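Local structure of ribonuclease P protein component 3 (Thermococcus kodakarensis KOD1, 3WYZ) at residues Glu53-Leu58 against Leu85-Tyr90; Val65-Val70 against Arg78-Arg83. The protein probably forms part of archaeal ribonuclease P, the RNA-protein enzyme that matures tRNA precursors by cleaving off their extra 5' nucleotides. All coordinates share one frame; numbering follows the deposited sequence.

Contact 1 (Glu53-Leu58 against Leu85-Tyr90); sequences EELKEL and LKALLY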
# COMPACT_ATOMS: atom_id res chain seq x y z
N GLU A 53 1.74 -20.85 -9.01
CA GLU A 53 3.07 -21.47 -8.94
C GLU A 53 4.10 -20.45 -8.48
O GLU A 53 4.99 -20.77 -7.70
CB GLU A 53 3.47 -22.04 -10.31
CG GLU A 53 4.75 -22.88 -10.31
CD GLU A 53 6.03 -22.07 -10.47
OE1 GLU A 53 6.02 -21.07 -11.23
OE2 GLU A 53 7.05 -22.43 -9.84
N GLU A 54 3.97 -19.22 -8.97
CA GLU A 54 4.84 -18.12 -8.56
C GLU A 54 4.58 -17.75 -7.09
O GLU A 54 5.52 -17.60 -6.32
CB GLU A 54 4.60 -16.90 -9.46
CG GLU A 54 5.58 -15.75 -9.24
CD GLU A 54 6.91 -15.93 -9.96
OE1 GLU A 54 7.24 -17.07 -10.36
OE2 GLU A 54 7.62 -14.91 -10.12
N LEU A 55 3.31 -17.61 -6.72
CA LEU A 55 2.96 -17.24 -5.35
C LEU A 55 3.43 -18.28 -4.34
O LEU A 55 3.88 -17.93 -3.25
CB LEU A 55 1.45 -17.01 -5.22
CG LEU A 55 0.89 -15.75 -5.89
CD1 LEU A 55 -0.63 -15.77 -5.86
CD2 LEU A 55 1.42 -14.48 -5.24
N LYS A 56 3.34 -19.56 -4.70
CA LYS A 56 3.85 -20.63 -3.85
C LYS A 56 5.36 -20.49 -3.66
O LYS A 56 5.86 -20.62 -2.55
CB LYS A 56 3.53 -22.01 -4.46
CG LYS A 56 3.85 -23.18 -3.54
CD LYS A 56 3.61 -24.53 -4.21
CE LYS A 56 4.14 -25.66 -3.35
NZ LYS A 56 3.73 -27.00 -3.86
N GLU A 57 6.06 -20.20 -4.75
CA GLU A 57 7.50 -19.98 -4.72
C GLU A 57 7.85 -18.72 -3.91
O GLU A 57 8.86 -18.70 -3.20
CB GLU A 57 8.06 -19.86 -6.15
CG GLU A 57 9.58 -19.91 -6.24
CD GLU A 57 10.11 -19.79 -7.66
OE1 GLU A 57 9.37 -20.11 -8.62
OE2 GLU A 57 11.28 -19.37 -7.83
N LEU A 58 7.01 -17.69 -4.02
CA LEU A 58 7.19 -16.45 -3.25
C LEU A 58 6.91 -16.65 -1.76
O LEU A 58 7.65 -16.15 -0.91
CB LEU A 58 6.28 -15.34 -3.80
CG LEU A 58 6.68 -14.77 -5.16
CD1 LEU A 58 5.55 -13.96 -5.76
CD2 LEU A 58 7.95 -13.93 -5.05
N LEU A 85 -6.82 -15.80 -3.66
CA LEU A 85 -5.45 -16.31 -3.69
C LEU A 85 -4.78 -16.14 -2.33
O LEU A 85 -5.20 -15.30 -1.53
CB LEU A 85 -4.62 -15.58 -4.76
CG LEU A 85 -5.05 -15.75 -6.22
CD1 LEU A 85 -6.13 -14.75 -6.60
CD2 LEU A 85 -3.86 -15.62 -7.17
N LYS A 86 -3.74 -16.93 -2.08
CA LYS A 86 -3.00 -16.85 -0.82
C LYS A 86 -2.03 -15.67 -0.85
O LYS A 86 -0.81 -15.85 -0.88
CB LYS A 86 -2.25 -18.15 -0.53
CG LYS A 86 -3.15 -19.34 -0.23
CD LYS A 86 -2.33 -20.54 0.21
CE LYS A 86 -3.20 -21.68 0.70
NZ LYS A 86 -2.39 -22.81 1.23
N ALA A 87 -2.58 -14.46 -0.84
CA ALA A 87 -1.78 -13.24 -0.89
C ALA A 87 -2.66 -12.04 -0.59
O ALA A 87 -3.87 -12.08 -0.83
CB ALA A 87 -1.14 -13.09 -2.27
N LEU A 88 -2.05 -10.98 -0.07
CA LEU A 88 -2.74 -9.71 0.06
C LEU A 88 -2.92 -9.14 -1.33
O LEU A 88 -2.01 -9.22 -2.16
CB LEU A 88 -1.93 -8.72 0.90
CG LEU A 88 -1.63 -9.12 2.33
CD1 LEU A 88 -0.79 -8.06 3.01
CD2 LEU A 88 -2.89 -9.40 3.14
N LEU A 89 -4.09 -8.56 -1.59
CA LEU A 89 -4.36 -7.94 -2.87
C LEU A 89 -4.23 -6.43 -2.73
O LEU A 89 -5.08 -5.79 -2.11
CB LEU A 89 -5.75 -8.34 -3.37
CG LEU A 89 -6.09 -7.98 -4.82
CD1 LEU A 89 -5.12 -8.64 -5.78
CD2 LEU A 89 -7.53 -8.39 -5.15
N TYR A 90 -3.16 -5.88 -3.28
CA TYR A 90 -3.00 -4.43 -3.40
C TYR A 90 -3.40 -3.98 -4.80
O TYR A 90 -3.35 -4.76 -5.75
CB TYR A 90 -1.56 -4.01 -3.16
CG TYR A 90 -0.98 -4.30 -1.79
CD1 TYR A 90 -1.80 -4.50 -0.67
CD2 TYR A 90 0.39 -4.32 -1.61
CE1 TYR A 90 -1.25 -4.75 0.57
CE2 TYR A 90 0.94 -4.56 -0.37
CZ TYR A 90 0.12 -4.78 0.72
OH TYR A 90 0.68 -5.02 1.95
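Leu55, reaching out from helix 48-62, meets Leu85 and Ala87 on the turn that leads into strand 88-92, and its two methyls divide the work. CD1 of Leu55 presses on CD2 of Leu85 at 3.5 Å, tighter than usual for two methyl carbons, and lies 4.1 Å from CB of Leu85. The two leucine side chains cross at about a right angle, with the Leu55 methyl reaching both the CD2 tip and the CB root of Leu85. CD2 of Leu55 settles more loosely against CB of Ala87, at 4.2 Å. With chi1 at -71°, CG of Leu55 stands opposite the carbonyl carbon and the branch extends off the helix toward the turn.

The backbone on the strand side is bent between the two partners of Leu55. Lys86 is the centre of an inverse gamma turn, closed by a weak bond from N of Ala87 to O of Leu85, which presents Leu85 and Ala87 to the same leucine while the Lys86 chain leads away.

The chemistry is wholly apolar: one buried leucine joins the helix to the approach of the strand through methyl contacts, with no polar pairing to fix its direction.

Contact 2 (Val65-Val70 against Arg78-Arg83); sequences VALLLV and REVKSR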
# COMPACT_ATOMS: atom_id res chain seq x y z
N VAL A 65 3.31 -12.50 1.42
CA VAL A 65 3.34 -12.02 0.04
C VAL A 65 2.11 -11.17 -0.27
O VAL A 65 0.98 -11.54 0.08
CB VAL A 65 3.43 -13.20 -0.96
CG1 VAL A 65 3.38 -12.70 -2.40
CG2 VAL A 65 4.72 -13.98 -0.75
N ALA A 66 2.34 -10.03 -0.92
CA ALA A 66 1.25 -9.20 -1.44
C ALA A 66 1.30 -9.18 -2.96
O ALA A 66 2.36 -9.35 -3.57
CB ALA A 66 1.35 -7.80 -0.89
N LEU A 67 0.15 -8.97 -3.58
CA LEU A 67 0.04 -8.89 -5.02
C LEU A 67 -0.43 -7.50 -5.42
O LEU A 67 -1.55 -7.10 -5.09
CB LEU A 67 -0.94 -9.95 -5.51
CG LEU A 67 -0.99 -10.21 -7.02
CD1 LEU A 67 0.32 -10.82 -7.50
CD2 LEU A 67 -2.16 -11.13 -7.33
N LEU A 68 0.43 -6.75 -6.11
CA LEU A 68 0.10 -5.39 -6.54
C LEU A 68 -0.37 -5.37 -7.99
O LEU A 68 0.42 -5.59 -8.91
CB LEU A 68 1.30 -4.46 -6.35
CG LEU A 68 1.12 -3.03 -6.87
CD1 LEU A 68 0.08 -2.27 -6.05
CD2 LEU A 68 2.45 -2.29 -6.87
N LEU A 69 -1.66 -5.10 -8.18
CA LEU A 69 -2.24 -5.03 -9.51
C LEU A 69 -2.13 -3.61 -10.07
O LEU A 69 -2.64 -2.66 -9.47
CB LEU A 69 -3.72 -5.44 -9.48
CG LEU A 69 -4.06 -6.81 -8.90
CD1 LEU A 69 -5.56 -7.06 -9.05
CD2 LEU A 69 -3.25 -7.92 -9.56
N VAL A 70 -1.46 -3.49 -11.21
CA VAL A 70 -1.45 -2.23 -11.96
C VAL A 70 -2.15 -2.49 -13.30
O VAL A 70 -1.73 -3.36 -14.08
CB VAL A 70 -0.02 -1.67 -12.13
CG1 VAL A 70 0.73 -1.71 -10.81
CG2 VAL A 70 0.77 -2.42 -13.18
N ARG A 78 -12.09 -7.20 -9.86
CA ARG A 78 -13.14 -8.11 -9.39
C ARG A 78 -12.78 -9.56 -9.67
O ARG A 78 -12.99 -10.44 -8.84
CB ARG A 78 -14.48 -7.79 -10.06
CG ARG A 78 -15.68 -8.33 -9.31
CD ARG A 78 -16.96 -8.26 -10.13
NE ARG A 78 -17.28 -6.89 -10.57
CZ ARG A 78 -17.03 -6.38 -11.78
NH1 ARG A 78 -16.43 -7.11 -12.73
NH2 ARG A 78 -17.37 -5.13 -12.04
N GLU A 79 -12.22 -9.81 -10.86
CA GLU A 79 -11.89 -11.16 -11.29
C GLU A 79 -10.81 -11.78 -10.42
O GLU A 79 -10.92 -12.95 -10.03
CB GLU A 79 -11.46 -11.16 -12.76
CG GLU A 79 -11.29 -12.54 -13.38
CD GLU A 79 -12.56 -13.39 -13.33
OE1 GLU A 79 -13.67 -12.83 -13.48
OE2 GLU A 79 -12.44 -14.62 -13.15
N VAL A 80 -9.77 -11.01 -10.10
CA VAL A 80 -8.68 -11.48 -9.24
C VAL A 80 -9.16 -11.68 -7.79
O VAL A 80 -8.77 -12.64 -7.13
CB VAL A 80 -7.48 -10.51 -9.27
CG1 VAL A 80 -6.42 -10.92 -8.26
CG2 VAL A 80 -6.88 -10.46 -10.67
N LYS A 81 -10.02 -10.78 -7.32
CA LYS A 81 -10.58 -10.87 -5.97
C LYS A 81 -11.45 -12.12 -5.78
O LYS A 81 -11.48 -12.70 -4.69
CB LYS A 81 -11.40 -9.61 -5.66
CG LYS A 81 -11.90 -9.50 -4.22
CD LYS A 81 -10.75 -9.25 -3.25
CE LYS A 81 -11.24 -9.13 -1.82
NZ LYS A 81 -11.59 -10.44 -1.22
N SER A 82 -12.15 -12.53 -6.84
CA SER A 82 -13.07 -13.68 -6.77
C SER A 82 -12.37 -15.04 -6.62
O SER A 82 -12.98 -15.99 -6.13
CB SER A 82 -13.98 -13.71 -8.00
OG SER A 82 -13.24 -13.98 -9.17
N ARG A 83 -11.11 -15.12 -7.03
CA ARG A 83 -10.38 -16.40 -7.01
C ARG A 83 -9.83 -16.72 -5.61
O ARG A 83 -9.51 -17.88 -5.33
CB ARG A 83 -9.23 -16.40 -8.03
CG ARG A 83 -9.53 -15.77 -9.38
CD ARG A 83 -10.80 -16.28 -10.04
NE ARG A 83 -10.63 -17.61 -10.65
CZ ARG A 83 -11.56 -18.25 -11.35
NH1 ARG A 83 -12.76 -17.70 -11.56
NH2 ARG A 83 -11.30 -19.45 -11.86
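Strand 65-70 and helix 74-83 are the first two elements of a beta-alpha-beta unit in this TIM barrel-like protein, and the helix packs back on the strand through Val80. Val80 meets Leu69 tip to tip: CD1 of Leu69 comes within 4.0 Å of CB of Val80, and both valine methyls stand at about that distance too. The leucine methyl therefore faces the whole fork of the valine instead of one branch. The fork is set by chi1 of 174°, which places CG1 opposite the backbone N and CG2 opposite the carbonyl carbon. Two residues back along the strand, CD2 of Leu67 makes a looser contact with CG1 of Val80, at 4.4 Å. All three residues are buried.

Around Val80 the segment carries its own polar links. OG of Ser82 donates to O of Glu79 at 2.7 Å, tilted 34° from the carbonyl plane. NH1 of Arg83 lies 3.5 Å from OE2 of Glu79, but that oxygen is well out of the guanidinium plane, so this salt bridge rests on charge alone. Arg83 also makes a cation-pi contact with Trp48, at the start of helix 48-62.

Within the sheet, strand 65-70 runs between the parallel strands 33-41 and 88-92. Leu89 of the latter also packs on Val80, so the helix rests on two adjacent strands.

How the contacts relate
Contact 2 is nested along the chain inside the loop closed by contact 1, and their centres lie 9 Å apart. The sheet joins them: strands 65-70 and 88-92 are parallel neighbours, with probable hydrogen bonds from N of Leu67 to O of Leu88 at 2.6 Å and from N of Tyr90 to O of Leu67 at 2.7 Å. Leu85 forms a second bridge, its CD1 packing 3.4 Å from O of Val80 while its other methyl serves contact 1. Leu55, in turn, also touches Val65 of strand 65-70. Contact 1 holds helix 48-62 to the turn entering strand 88-92, while contact 2 seats helix 74-83 on the neighbouring strand 65-70.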